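Local coordinates for protein sensor histidine kinase CusS (Escherichia coli, PDB 5KU5) that senses periplasmic copper and silver ions and activates the response regulator CusR by phosphorylation, the chain here being its periplasmic sensor domain, at residues A[15-20]-A[44-49]; A[37-42]-A[49-54]; A[5-10]-A[78-83]; A[108-113]-A[138-143]; A[30-35]-A[118-123]. One frame throughout, in Å; residues are numbered along the deposited sequence.

Contact 1 of 5, residues A[15-20]-A[44-49]. With AG (silver ion), chain E.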
# COMPACT_ATOMS: atom_id res chain seq x y z
N LYS A 15 -5.06 8.45 3.18
CA LYS A 15 -4.30 9.42 3.98
C LYS A 15 -2.80 9.32 3.69
O LYS A 15 -2.15 10.34 3.46
CB LYS A 15 -4.57 9.22 5.48
CG LYS A 15 -3.95 10.30 6.36
CD LYS A 15 -4.20 10.04 7.83
CE LYS A 15 -3.44 11.04 8.68
NZ LYS A 15 -3.69 10.83 10.13
N GLU A 16 -2.27 8.10 3.69
CA GLU A 16 -0.84 7.88 3.43
C GLU A 16 -0.44 8.20 2.00
O GLU A 16 0.62 8.79 1.77
CB GLU A 16 -0.44 6.45 3.79
CG GLU A 16 -0.51 6.18 5.29
CD GLU A 16 -0.15 4.75 5.66
OE1 GLU A 16 0.35 4.00 4.80
OE2 GLU A 16 -0.38 4.38 6.83
N ILE A 17 -1.29 7.84 1.03
CA ILE A 17 -1.07 8.21 -0.37
C ILE A 17 -1.09 9.73 -0.53
O ILE A 17 -0.26 10.29 -1.23
CB ILE A 17 -2.10 7.56 -1.33
CG1 ILE A 17 -1.90 6.04 -1.38
CG2 ILE A 17 -1.99 8.14 -2.74
CD1 ILE A 17 -3.14 5.27 -1.79
N SER A 18 -2.05 10.38 0.13
CA SER A 18 -2.16 11.83 0.08
C SER A 18 -0.90 12.53 0.60
O SER A 18 -0.41 13.47 -0.03
CB SER A 18 -3.39 12.31 0.86
OG SER A 18 -3.62 13.68 0.63
N ALA A 19 -0.38 12.06 1.74
CA ALA A 19 0.82 12.64 2.35
C ALA A 19 2.08 12.41 1.52
O ALA A 19 2.93 13.29 1.45
CB ALA A 19 1.02 12.10 3.76
N THR A 20 2.19 11.23 0.90
CA THR A 20 3.32 10.92 0.03
C THR A 20 3.33 11.81 -1.21
O THR A 20 4.33 12.45 -1.51
CB THR A 20 3.32 9.43 -0.39
OG1 THR A 20 3.25 8.60 0.77
CG2 THR A 20 4.57 9.07 -1.19
N SER A 44 2.78 5.44 -11.82
CA SER A 44 2.77 4.37 -12.82
C SER A 44 2.94 2.99 -12.18
O SER A 44 2.42 1.99 -12.69
CB SER A 44 3.87 4.59 -13.86
OG SER A 44 5.16 4.50 -13.28
N GLY A 45 3.66 2.93 -11.06
CA GLY A 45 3.85 1.69 -10.31
C GLY A 45 2.65 1.17 -9.54
O GLY A 45 2.68 0.02 -9.08
N TYR A 46 1.60 1.99 -9.37
CA TYR A 46 0.42 1.60 -8.58
C TYR A 46 -0.41 0.50 -9.25
O TYR A 46 -0.69 0.57 -10.45
CB TYR A 46 -0.51 2.80 -8.32
CG TYR A 46 -0.01 3.90 -7.39
CD1 TYR A 46 0.94 3.66 -6.38
CD2 TYR A 46 -0.53 5.20 -7.50
CE1 TYR A 46 1.36 4.68 -5.53
CE2 TYR A 46 -0.11 6.22 -6.66
CZ TYR A 46 0.84 5.96 -5.68
OH TYR A 46 1.25 6.97 -4.84
N SER A 47 -0.82 -0.49 -8.46
CA SER A 47 -1.67 -1.59 -8.93
C SER A 47 -3.17 -1.34 -8.74
O SER A 47 -3.99 -1.89 -9.49
CB SER A 47 -1.29 -2.89 -8.21
OG SER A 47 -1.79 -2.90 -6.88
N ASN A 48 -3.52 -0.54 -7.74
CA ASN A 48 -4.92 -0.35 -7.32
C ASN A 48 -5.34 1.11 -7.05
O ASN A 48 -6.35 1.36 -6.39
CB ASN A 48 -5.18 -1.21 -6.07
CG ASN A 48 -4.37 -0.75 -4.86
OD1 ASN A 48 -3.34 -0.09 -4.99
ND2 ASN A 48 -4.84 -1.11 -3.68
N VAL A 49 -4.57 2.07 -7.58
CA VAL A 49 -4.81 3.49 -7.35
C VAL A 49 -4.73 4.25 -8.68
O VAL A 49 -3.81 4.02 -9.48
CB VAL A 49 -3.81 4.09 -6.34
CG1 VAL A 49 -3.94 5.61 -6.24
CG2 VAL A 49 -4.00 3.46 -4.97
AG AG E . -5.97 -1.51 -10.94
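The phenol ring of Y46 has V49 on one side of its plane and I42 of helix 32-44 on the other, while I17 reaches its hydroxyl end. V49 CG1 lies beyond the CD2/CE2 edge of the ring, 3.9 Å from Y46 CE2, and across the plane I42 CG2 sits close to Y46 OH. I17 approaches from the V49 side, its CG2 methyl standing 4.0 Å from Y46 OH. Its longer branch serves V49: I17 CD1 meets V49 CG2 at 3.8 Å as the two side chains slide past each other in opposite directions. With CG1 anti to the carbonyl carbon (chi1 -68°), I17 has both branches spread along the loop, one for each partner. In this PDC fold, helix 2-25 thus packs on the loop leading into strand 49-54; I17 also rests on I132 of strand 125-135. Between Y46 and V49, the S47 carbonyl turns to a silver ion, S47 O at 2.5 Å from the metal, which M96 SD and H108 ND1 also bind. S47 OG bonds to E16 OE2 of the second subunit. No hydrogen bond joins the segments: they meet through apolar contacts, methyl to methyl and methyl to hydroxyl end, leaving the S47 polar atoms to metal and dimer partner.

Contact 2 of 5, residues A[37-42]-A[49-54]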
# COMPACT_ATOMS: atom_id res chain seq x y z
N MET A 37 7.71 14.57 -12.97
CA MET A 37 8.41 13.36 -13.39
C MET A 37 8.45 12.34 -12.25
O MET A 37 8.20 11.15 -12.47
CB MET A 37 9.83 13.70 -13.85
CG MET A 37 10.55 12.58 -14.58
SD MET A 37 12.11 13.12 -15.31
CE MET A 37 11.52 14.31 -16.52
N THR A 38 8.75 12.82 -11.04
CA THR A 38 8.72 11.99 -9.83
C THR A 38 7.33 11.41 -9.57
O THR A 38 7.20 10.23 -9.26
CB THR A 38 9.19 12.79 -8.59
OG1 THR A 38 10.44 13.43 -8.87
CG2 THR A 38 9.34 11.88 -7.38
N LEU A 39 6.30 12.25 -9.69
CA LEU A 39 4.90 11.83 -9.55
C LEU A 39 4.57 10.68 -10.50
O LEU A 39 4.04 9.65 -10.08
CB LEU A 39 3.95 13.00 -9.83
CG LEU A 39 2.44 12.71 -9.83
CD1 LEU A 39 1.97 12.42 -8.41
CD2 LEU A 39 1.64 13.85 -10.45
N GLU A 40 4.88 10.87 -11.78
CA GLU A 40 4.59 9.89 -12.83
C GLU A 40 5.32 8.56 -12.59
O GLU A 40 4.73 7.50 -12.78
CB GLU A 40 4.96 10.48 -14.19
CG GLU A 40 4.56 9.62 -15.39
CD GLU A 40 4.72 10.33 -16.72
OE1 GLU A 40 5.08 9.65 -17.70
OE2 GLU A 40 4.49 11.56 -16.80
N ASP A 41 6.58 8.64 -12.17
CA ASP A 41 7.37 7.44 -11.84
C ASP A 41 6.74 6.63 -10.70
O ASP A 41 6.67 5.40 -10.79
CB ASP A 41 8.80 7.84 -11.45
CG ASP A 41 9.71 6.63 -11.23
OD1 ASP A 41 9.96 5.88 -12.19
OD2 ASP A 41 10.17 6.43 -10.09
N ILE A 42 6.29 7.32 -9.66
CA ILE A 42 5.62 6.67 -8.52
C ILE A 42 4.25 6.12 -8.92
O ILE A 42 3.95 4.94 -8.68
CB ILE A 42 5.47 7.64 -7.32
CG1 ILE A 42 6.85 7.96 -6.73
CG2 ILE A 42 4.55 7.06 -6.24
CD1 ILE A 42 6.87 9.16 -5.80
N VAL A 49 -4.57 2.07 -7.58
CA VAL A 49 -4.81 3.49 -7.35
C VAL A 49 -4.73 4.25 -8.68
O VAL A 49 -3.81 4.02 -9.48
CB VAL A 49 -3.81 4.09 -6.34
CG1 VAL A 49 -3.94 5.61 -6.24
CG2 VAL A 49 -4.00 3.46 -4.97
N LEU A 50 -5.69 5.14 -8.91
CA LEU A 50 -5.65 6.08 -10.02
C LEU A 50 -5.61 7.48 -9.43
O LEU A 50 -6.23 7.74 -8.40
CB LEU A 50 -6.89 5.95 -10.90
CG LEU A 50 -7.07 4.63 -11.65
CD1 LEU A 50 -8.45 4.59 -12.28
CD2 LEU A 50 -5.98 4.44 -12.69
N ILE A 51 -4.86 8.37 -10.08
CA ILE A 51 -4.82 9.77 -9.68
C ILE A 51 -5.02 10.69 -10.88
O ILE A 51 -4.78 10.30 -12.02
CB ILE A 51 -3.53 10.13 -8.89
CG1 ILE A 51 -2.31 10.28 -9.81
CG2 ILE A 51 -3.25 9.11 -7.79
CD1 ILE A 51 -1.96 11.71 -10.16
N SER A 52 -5.47 11.91 -10.59
CA SER A 52 -5.56 12.97 -11.59
C SER A 52 -5.16 14.29 -10.94
O SER A 52 -5.63 14.62 -9.85
CB SER A 52 -6.98 13.07 -12.14
OG SER A 52 -7.05 14.07 -13.15
N LEU A 53 -4.31 15.04 -11.64
CA LEU A 53 -3.83 16.33 -11.16
C LEU A 53 -4.40 17.42 -12.06
O LEU A 53 -4.15 17.43 -13.27
CB LEU A 53 -2.30 16.35 -11.18
CG LEU A 53 -1.61 17.49 -10.41
CD1 LEU A 53 -1.83 17.34 -8.91
CD2 LEU A 53 -0.13 17.53 -10.74
N ALA A 54 -5.18 18.32 -11.46
CA ALA A 54 -5.78 19.45 -12.17
C ALA A 54 -4.99 20.72 -11.88
O ALA A 54 -4.43 20.87 -10.78
CB ALA A 54 -7.23 19.63 -11.74
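L39 sends one methyl, CD2, from helix 32-44 into strand 49-54, where it meets L53 and I51 together. L39 CD2 is 4.1 Å from L53 CD2, the two side chains crossing obliquely, and 4.2 Å from I51 CD1, which comes to it tip to tip. The leucine is extended from its helix, CG opposite the backbone N (chi1 176°). I51 has the less usual conformation: its CG1 lies between the backbone N and the carbonyl carbon (chi1 76°), and chi2 of 99° falls off the usual rotamers, probably a mild strain, which carries CD1 out toward the helix. I51 and L53 are alternate residues on one face of the central antiparallel sheet of the PDC fold, and helix 32-44 covers them there; S52 points to the other face, its OG bonded to D69. Around this apolar trio Y62 of strand 60-63 touches both L39 and I51, L130 backs I51 and L53 from strand 125-135, and L25 of helix 2-25 adds to L53. Backbone bonds of I51 to S64 and L50 to A133 fix the strand between its two neighbours.

Contact 3 of 5, residues A[5-10]-A[78-83]. With AG (silver ion), chain H.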
# COMPACT_ATOMS: atom_id res chain seq x y z
N HIS A 5 -15.95 -0.24 8.62
CA HIS A 5 -14.58 -0.72 8.78
C HIS A 5 -13.80 -0.74 7.46
O HIS A 5 -12.64 -0.32 7.41
CB HIS A 5 -14.58 -2.11 9.43
CG HIS A 5 -13.21 -2.64 9.65
ND1 HIS A 5 -12.44 -2.28 10.73
CD2 HIS A 5 -12.46 -3.49 8.91
CE1 HIS A 5 -11.27 -2.88 10.66
NE2 HIS A 5 -11.26 -3.62 9.57
N PHE A 6 -14.44 -1.22 6.39
CA PHE A 6 -13.85 -1.16 5.04
C PHE A 6 -13.55 0.28 4.61
O PHE A 6 -12.52 0.54 4.00
CB PHE A 6 -14.77 -1.81 3.99
CG PHE A 6 -14.94 -3.31 4.12
CD1 PHE A 6 -14.05 -4.12 4.85
CD2 PHE A 6 -15.98 -3.94 3.44
CE1 PHE A 6 -14.24 -5.50 4.92
CE2 PHE A 6 -16.17 -5.31 3.51
CZ PHE A 6 -15.29 -6.09 4.25
N ALA A 7 -14.46 1.20 4.93
CA ALA A 7 -14.25 2.62 4.63
C ALA A 7 -13.03 3.17 5.36
O ALA A 7 -12.21 3.87 4.75
CB ALA A 7 -15.48 3.45 4.98
N GLU A 8 -12.90 2.85 6.64
CA GLU A 8 -11.77 3.31 7.46
C GLU A 8 -10.43 2.72 7.00
O GLU A 8 -9.42 3.44 7.00
CB GLU A 8 -12.00 3.01 8.95
CG GLU A 8 -13.10 3.86 9.60
CD GLU A 8 -12.74 5.34 9.70
OE1 GLU A 8 -11.57 5.67 10.00
OE2 GLU A 8 -13.64 6.18 9.49
N GLN A 9 -10.42 1.45 6.60
CA GLN A 9 -9.25 0.84 5.94
C GLN A 9 -8.81 1.68 4.74
O GLN A 9 -7.63 2.03 4.62
CB GLN A 9 -9.56 -0.59 5.45
CG GLN A 9 -9.53 -1.67 6.50
CD GLN A 9 -9.73 -3.06 5.90
OE1 GLN A 9 -10.67 -3.28 5.13
NE2 GLN A 9 -8.84 -3.99 6.22
N ASP A 10 -9.76 2.01 3.87
CA ASP A 10 -9.50 2.80 2.66
C ASP A 10 -9.06 4.22 2.97
O ASP A 10 -8.09 4.71 2.39
CB ASP A 10 -10.75 2.85 1.76
CG ASP A 10 -11.13 1.48 1.22
OD1 ASP A 10 -10.37 0.52 1.44
OD2 ASP A 10 -12.20 1.37 0.59
N ILE A 78 -20.89 9.91 -6.03
CA ILE A 78 -21.92 9.82 -4.99
C ILE A 78 -21.21 9.96 -3.64
O ILE A 78 -20.15 9.37 -3.45
CB ILE A 78 -22.66 8.46 -5.05
CG1 ILE A 78 -23.36 8.28 -6.40
CG2 ILE A 78 -23.64 8.31 -3.89
CD1 ILE A 78 -24.42 9.31 -6.72
N PRO A 79 -21.79 10.74 -2.69
CA PRO A 79 -21.22 10.78 -1.34
C PRO A 79 -21.18 9.40 -0.68
O PRO A 79 -22.16 8.66 -0.73
CB PRO A 79 -22.16 11.71 -0.58
CG PRO A 79 -22.73 12.60 -1.63
CD PRO A 79 -22.85 11.75 -2.86
N ASP A 80 -20.04 9.07 -0.07
CA ASP A 80 -19.83 7.77 0.56
C ASP A 80 -20.51 7.74 1.93
O ASP A 80 -19.97 8.28 2.90
CB ASP A 80 -18.33 7.49 0.67
CG ASP A 80 -18.01 6.15 1.32
OD1 ASP A 80 -18.92 5.34 1.58
OD2 ASP A 80 -16.81 5.91 1.57
N LYS A 81 -21.67 7.08 2.02
CA LYS A 81 -22.43 7.00 3.28
C LYS A 81 -21.69 6.31 4.44
O LYS A 81 -21.94 6.61 5.60
CB LYS A 81 -23.80 6.34 3.06
CG LYS A 81 -23.77 4.83 2.80
CD LYS A 81 -25.17 4.29 2.52
CE LYS A 81 -25.13 2.82 2.12
NZ LYS A 81 -24.48 1.95 3.14
N ASP A 82 -20.78 5.39 4.10
CA ASP A 82 -19.97 4.68 5.11
C ASP A 82 -18.76 5.48 5.59
O ASP A 82 -18.13 5.09 6.58
CB ASP A 82 -19.52 3.32 4.57
CG ASP A 82 -20.68 2.44 4.19
OD1 ASP A 82 -21.71 2.44 4.90
OD2 ASP A 82 -20.57 1.72 3.17
N ALA A 83 -18.41 6.55 4.89
CA ALA A 83 -17.37 7.48 5.33
C ALA A 83 -18.02 8.55 6.20
O ALA A 83 -18.61 9.50 5.68
CB ALA A 83 -16.66 8.11 4.14
AG AG H . -9.68 -5.29 9.01
O HOH W 1 -16.34 6.18 8.62
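A7 on helix 2-25 comes up against a type I turn, D80 to A83, with A7 CA and A83 CA 5.8 Å apart. The turn follows the sheet's edge strand 78-79, so the N-terminal helix of the PDC fold is here packed on the rim of its sheet. The A7 methyl does the touching: A7 CB lies 3.5 Å from D82 O and 4.1 Å from D82 CB, a small group fitted against a peptide carbonyl. D82 O has a polar partner as well, a water that donates to it at 2.9 Å and to E8 OE2 at 2.8 Å. E8 reaches that water by folding twice, chi1 -70° and chi2 -67°, instead of extending away from the helix. The turn is braced by D80, whose OD1 accepts from D82 N at 3.1 Å in an Asx turn, the N-H arriving from above the carboxylate plane. D80 OD2 pairs with R112 NE, and D10 OD2 with R112 NH1; this one guanidinium therefore lies between two carboxylates and probably offsets their mutual repulsion. Across the helix the dimer begins: Q9 NE2 bonds to Q9 OE1 of the second subunit, and the H5 ring stacks on F138 of that subunit. H5 NE2 binds a silver ion at 2.4 Å, shared with H139 ND1 of the second subunit.

Contact 4 of 5, residues A[108-113]-A[138-143]. With AG (silver ion), chain F; AG (silver ion), chain E.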
# COMPACT_ATOMS: atom_id res chain seq x y z
N HIS A 108 -10.93 -4.04 -11.72
CA HIS A 108 -10.94 -2.75 -11.00
C HIS A 108 -11.76 -1.68 -11.73
O HIS A 108 -11.25 -1.02 -12.64
CB HIS A 108 -9.51 -2.25 -10.76
CG HIS A 108 -8.77 -3.00 -9.68
ND1 HIS A 108 -7.41 -2.91 -9.53
CD2 HIS A 108 -9.21 -3.84 -8.72
CE1 HIS A 108 -7.03 -3.66 -8.51
NE2 HIS A 108 -8.10 -4.24 -8.00
N SER A 109 -13.02 -1.51 -11.33
CA SER A 109 -13.88 -0.44 -11.85
C SER A 109 -14.69 0.33 -10.79
O SER A 109 -15.61 1.07 -11.15
CB SER A 109 -14.81 -1.01 -12.93
OG SER A 109 -15.73 -1.93 -12.38
N ASN A 110 -14.36 0.20 -9.51
CA ASN A 110 -15.07 0.89 -8.42
C ASN A 110 -14.09 1.51 -7.44
O ASN A 110 -13.13 0.87 -7.05
CB ASN A 110 -15.99 -0.08 -7.67
CG ASN A 110 -17.09 -0.63 -8.55
OD1 ASN A 110 -18.07 0.05 -8.83
ND2 ASN A 110 -16.92 -1.86 -9.00
N TRP A 111 -14.36 2.76 -7.05
CA TRP A 111 -13.35 3.58 -6.36
C TRP A 111 -13.92 4.41 -5.21
O TRP A 111 -15.06 4.86 -5.25
CB TRP A 111 -12.68 4.53 -7.37
CG TRP A 111 -12.29 3.86 -8.65
CD1 TRP A 111 -13.07 3.72 -9.76
CD2 TRP A 111 -11.05 3.21 -8.94
NE1 TRP A 111 -12.39 3.03 -10.73
CE2 TRP A 111 -11.14 2.70 -10.25
CE3 TRP A 111 -9.86 3.02 -8.22
CZ2 TRP A 111 -10.09 2.01 -10.86
CZ3 TRP A 111 -8.81 2.33 -8.83
CH2 TRP A 111 -8.94 1.83 -10.14
N ARG A 112 -13.09 4.57 -4.17
CA ARG A 112 -13.29 5.61 -3.16
C ARG A 112 -12.36 6.75 -3.54
O ARG A 112 -11.15 6.53 -3.70
CB ARG A 112 -12.96 5.12 -1.75
CG ARG A 112 -14.19 4.71 -0.96
CD ARG A 112 -13.90 4.39 0.49
NE ARG A 112 -15.16 3.99 1.14
CZ ARG A 112 -15.66 2.76 1.17
NH1 ARG A 112 -15.02 1.71 0.65
NH2 ARG A 112 -16.84 2.56 1.76
N MET A 113 -12.93 7.95 -3.69
CA MET A 113 -12.19 9.12 -4.18
C MET A 113 -12.18 10.24 -3.15
O MET A 113 -13.19 10.51 -2.50
CB MET A 113 -12.79 9.62 -5.49
CG MET A 113 -12.03 10.77 -6.15
SD MET A 113 -12.56 12.41 -5.60
CE MET A 113 -14.17 12.53 -6.39
N PHE A 138 -12.67 -5.32 -4.30
CA PHE A 138 -12.55 -6.45 -3.37
C PHE A 138 -13.52 -6.32 -2.19
O PHE A 138 -14.06 -7.33 -1.73
CB PHE A 138 -11.10 -6.62 -2.89
CG PHE A 138 -10.80 -7.99 -2.33
CD1 PHE A 138 -11.05 -9.14 -3.09
CD2 PHE A 138 -10.26 -8.14 -1.06
CE1 PHE A 138 -10.77 -10.40 -2.58
CE2 PHE A 138 -9.97 -9.39 -0.55
CZ PHE A 138 -10.23 -10.53 -1.30
N HIS A 139 -13.77 -5.09 -1.71
CA HIS A 139 -14.81 -4.83 -0.69
C HIS A 139 -16.19 -5.26 -1.20
O HIS A 139 -16.93 -5.96 -0.50
CB HIS A 139 -14.90 -3.35 -0.28
CG HIS A 139 -13.66 -2.82 0.37
ND1 HIS A 139 -13.14 -3.35 1.52
CD2 HIS A 139 -12.85 -1.78 0.04
CE1 HIS A 139 -12.06 -2.67 1.88
NE2 HIS A 139 -11.86 -1.71 0.99
N LEU A 140 -16.53 -4.82 -2.41
CA LEU A 140 -17.84 -5.07 -3.01
C LEU A 140 -18.05 -6.54 -3.38
O LEU A 140 -19.16 -7.06 -3.23
CB LEU A 140 -18.04 -4.19 -4.25
CG LEU A 140 -17.98 -2.67 -4.05
CD1 LEU A 140 -18.14 -1.95 -5.38
CD2 LEU A 140 -19.02 -2.19 -3.05
N HIS A 141 -16.99 -7.22 -3.84
CA HIS A 141 -17.05 -8.66 -4.10
C HIS A 141 -17.42 -9.45 -2.84
O HIS A 141 -18.20 -10.39 -2.91
CB HIS A 141 -15.72 -9.19 -4.65
CG HIS A 141 -15.40 -8.72 -6.03
ND1 HIS A 141 -14.11 -8.50 -6.46
CD2 HIS A 141 -16.20 -8.41 -7.08
CE1 HIS A 141 -14.13 -8.08 -7.71
NE2 HIS A 141 -15.38 -8.01 -8.11
N TYR A 142 -16.85 -9.05 -1.70
CA TYR A 142 -17.17 -9.68 -0.41
C TYR A 142 -18.63 -9.48 -0.01
O TYR A 142 -19.30 -10.44 0.36
CB TYR A 142 -16.23 -9.18 0.69
CG TYR A 142 -16.55 -9.70 2.08
CD1 TYR A 142 -16.20 -11.00 2.45
CD2 TYR A 142 -17.20 -8.90 3.02
CE1 TYR A 142 -16.49 -11.49 3.72
CE2 TYR A 142 -17.50 -9.38 4.29
CZ TYR A 142 -17.14 -10.67 4.64
OH TYR A 142 -17.43 -11.15 5.89
N ILE A 143 -19.11 -8.24 -0.09
CA ILE A 143 -20.48 -7.90 0.32
C ILE A 143 -21.51 -8.57 -0.60
O ILE A 143 -22.46 -9.19 -0.11
CB ILE A 143 -20.72 -6.36 0.35
CG1 ILE A 143 -19.82 -5.69 1.40
CG2 ILE A 143 -22.19 -6.03 0.61
CD1 ILE A 143 -20.02 -6.16 2.83
AG AG F . -12.88 -5.74 2.04
AG AG E . -5.97 -1.51 -10.94
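N110, in the extended lead-in to strand 111-122, faces L140 on helix 137-146, their CA atoms 8.5 Å apart. Here the C-terminal helix of the PDC fold leaves the sheet, just beyond strand 125-135, which pairs with 111-122 through backbone bonds such as R112 with L134; N110 with I136 continues the pairing past the strand ends. L140 sets one methyl squarely over the flat side of the N110 carboxamide: L140 CD1 is 3.6 Å from N110 CG and only slightly farther from its CB, OD1 and ND2. N110 CG lies opposite its own carbonyl carbon (chi1 -64°), which turns the amide to L140. D137 holds it in that pose, its OD2 taking both N110 ND2 and S109 N, so the residue opening the helix also fixes the surface on which its leucine rests. Farther along, R112 and H139 cross at about a right angle, guanidinium and imidazole planes 83° apart; H139 CD2 lies at the guanidinium edge, near its plane, 4.2 Å from R112 NH1. They do not bond directly. H139 ND1 binds a silver ion at 2.5 Å, which leaves NE2 probably protonated and able to donate to OD1 of the D10 that also holds R112. At the start of 108-113, H108 ND1 stands 2.5 Å from a different silver ion, the one the S47 carbonyl also binds.

Contact 5 of 5, residues A[30-35]-A[118-123]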
# COMPACT_ATOMS: atom_id res chain seq x y z
N GLU A 30 13.45 20.80 -5.95
CA GLU A 30 13.18 20.38 -7.33
C GLU A 30 12.35 21.38 -8.13
O GLU A 30 11.57 22.15 -7.57
CB GLU A 30 12.45 19.03 -7.31
CG GLU A 30 13.21 17.93 -6.58
CD GLU A 30 12.47 16.60 -6.57
OE1 GLU A 30 11.29 16.57 -6.97
OE2 GLU A 30 13.08 15.59 -6.18
N THR A 31 12.52 21.34 -9.45
CA THR A 31 11.68 22.09 -10.39
C THR A 31 10.29 21.44 -10.48
O THR A 31 10.10 20.30 -10.07
CB THR A 31 12.28 22.09 -11.81
OG1 THR A 31 12.49 20.75 -12.26
CG2 THR A 31 13.60 22.85 -11.85
N GLN A 32 9.34 22.19 -11.05
CA GLN A 32 8.00 21.66 -11.31
C GLN A 32 7.99 20.49 -12.30
O GLN A 32 7.16 19.59 -12.18
CB GLN A 32 7.06 22.77 -11.80
CG GLN A 32 6.73 23.78 -10.72
CD GLN A 32 5.66 24.78 -11.13
OE1 GLN A 32 4.93 24.58 -12.10
NE2 GLN A 32 5.57 25.88 -10.38
N ALA A 33 8.91 20.52 -13.27
CA ALA A 33 9.08 19.41 -14.22
C ALA A 33 9.60 18.16 -13.53
O ALA A 33 9.08 17.07 -13.74
CB ALA A 33 10.02 19.82 -15.35
N ARG A 34 10.63 18.32 -12.70
CA ARG A 34 11.21 17.22 -11.92
C ARG A 34 10.20 16.60 -10.94
O ARG A 34 10.15 15.38 -10.78
CB ARG A 34 12.47 17.68 -11.19
CG ARG A 34 13.07 16.69 -10.18
CD ARG A 34 13.38 15.33 -10.78
NE ARG A 34 13.87 14.40 -9.76
CZ ARG A 34 15.15 14.08 -9.53
NH1 ARG A 34 16.15 14.59 -10.25
NH2 ARG A 34 15.43 13.21 -8.56
N ARG A 35 9.40 17.45 -10.29
CA ARG A 35 8.34 16.99 -9.38
C ARG A 35 7.28 16.14 -10.10
O ARG A 35 6.90 15.09 -9.60
CB ARG A 35 7.64 18.17 -8.70
CG ARG A 35 8.47 18.88 -7.65
CD ARG A 35 7.86 20.22 -7.32
NE ARG A 35 8.68 21.03 -6.43
CZ ARG A 35 8.53 22.34 -6.22
NH1 ARG A 35 7.58 23.04 -6.84
NH2 ARG A 35 9.35 22.96 -5.38
N VAL A 118 -2.83 21.02 -3.65
CA VAL A 118 -1.47 20.47 -3.64
C VAL A 118 -0.53 21.37 -4.46
O VAL A 118 -0.98 22.16 -5.30
CB VAL A 118 -1.51 18.98 -4.10
CG1 VAL A 118 -0.48 18.62 -5.18
CG2 VAL A 118 -1.37 18.04 -2.90
N GLY A 119 0.76 21.27 -4.18
CA GLY A 119 1.80 22.01 -4.91
C GLY A 119 2.20 23.32 -4.25
O GLY A 119 1.65 23.69 -3.21
N PRO A 120 3.16 24.04 -4.86
CA PRO A 120 3.61 25.33 -4.33
C PRO A 120 2.57 26.43 -4.52
O PRO A 120 1.70 26.32 -5.38
CB PRO A 120 4.86 25.62 -5.16
CG PRO A 120 4.57 24.99 -6.47
CD PRO A 120 3.82 23.73 -6.14
N LEU A 121 2.69 27.49 -3.72
CA LEU A 121 1.69 28.55 -3.67
C LEU A 121 1.92 29.61 -4.75
O LEU A 121 3.06 29.98 -5.04
CB LEU A 121 1.68 29.21 -2.29
CG LEU A 121 1.51 28.27 -1.09
CD1 LEU A 121 1.71 29.03 0.22
CD2 LEU A 121 0.15 27.59 -1.11
N VAL A 122 0.83 30.08 -5.35
CA VAL A 122 0.84 31.26 -6.22
C VAL A 122 -0.35 32.13 -5.79
O VAL A 122 -1.49 31.68 -5.83
CB VAL A 122 0.73 30.87 -7.72
CG1 VAL A 122 0.53 32.10 -8.60
CG2 VAL A 122 1.98 30.11 -8.15
N ASP A 123 -0.05 33.37 -5.39
CA ASP A 123 -1.04 34.28 -4.79
C ASP A 123 -1.71 33.67 -3.54
O ASP A 123 -2.92 33.79 -3.35
CB ASP A 123 -2.09 34.73 -5.82
CG ASP A 123 -1.46 35.36 -7.07
OD1 ASP A 123 -0.44 36.07 -6.95
OD2 ASP A 123 -2.01 35.15 -8.18
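R35 and Q32 reach from the first turn of helix 32-44 to the ring of P120, at the corner where strand 111-122 changes direction. The arginine is stretched from CG to NE, with CG opposite its own carbonyl carbon (chi1 -72°), and this carries the guanidinium to the proline ring: R35 NH1 lies 3.6 Å from P120 CG and 3.9 Å from P120 CD. R35 NH2 donates to H27 O, which anchors the far end of the chain and sets where NH1 comes to lie. Q32 starts from the same torsion well, also extends beyond CG, and brings Q32 NE2 to 4.1 Å from P120 CG. The base of both side chains is steadied by the helix start: T31 is the N-cap, its OG1 accepting from R34 N at 3.1 Å with an N-H...O angle of 159°. On the strand side G119, with a positive phi (95°), and P120 form the corner, and P120 also packs on I127 of strand 125-135. No hydrogen bond crosses. A proline ring offers no acceptor, so amide and guanidinium meet it through van der Waals contact alone, while the arginine's charged end has its polar partner in H27 O.

Overall arrangement
From the N terminus, helix 2-25 enters contact 3 first and contact 1 next. Contact 3 closes the long loop to the turn after strand 78-79, and contacts 1 and 2 nest inside it. Contact 1 ties helix 2-25 to the start of strand 49-54; contact 2 ties helix 32-44 to that same strand, crossing contact 1 and sharing V49. Contact 5 ties the start of helix 32-44 to the far end of strand 111-122, so it encloses contact 2 and crosses contacts 1, 3 and 4. Contact 4, in series after contacts 1 to 3, ties the start of strand 111-122 to helix 137-146. It meets contact 1 at one silver ion and contact 3 through D10, D80, R112 and H139.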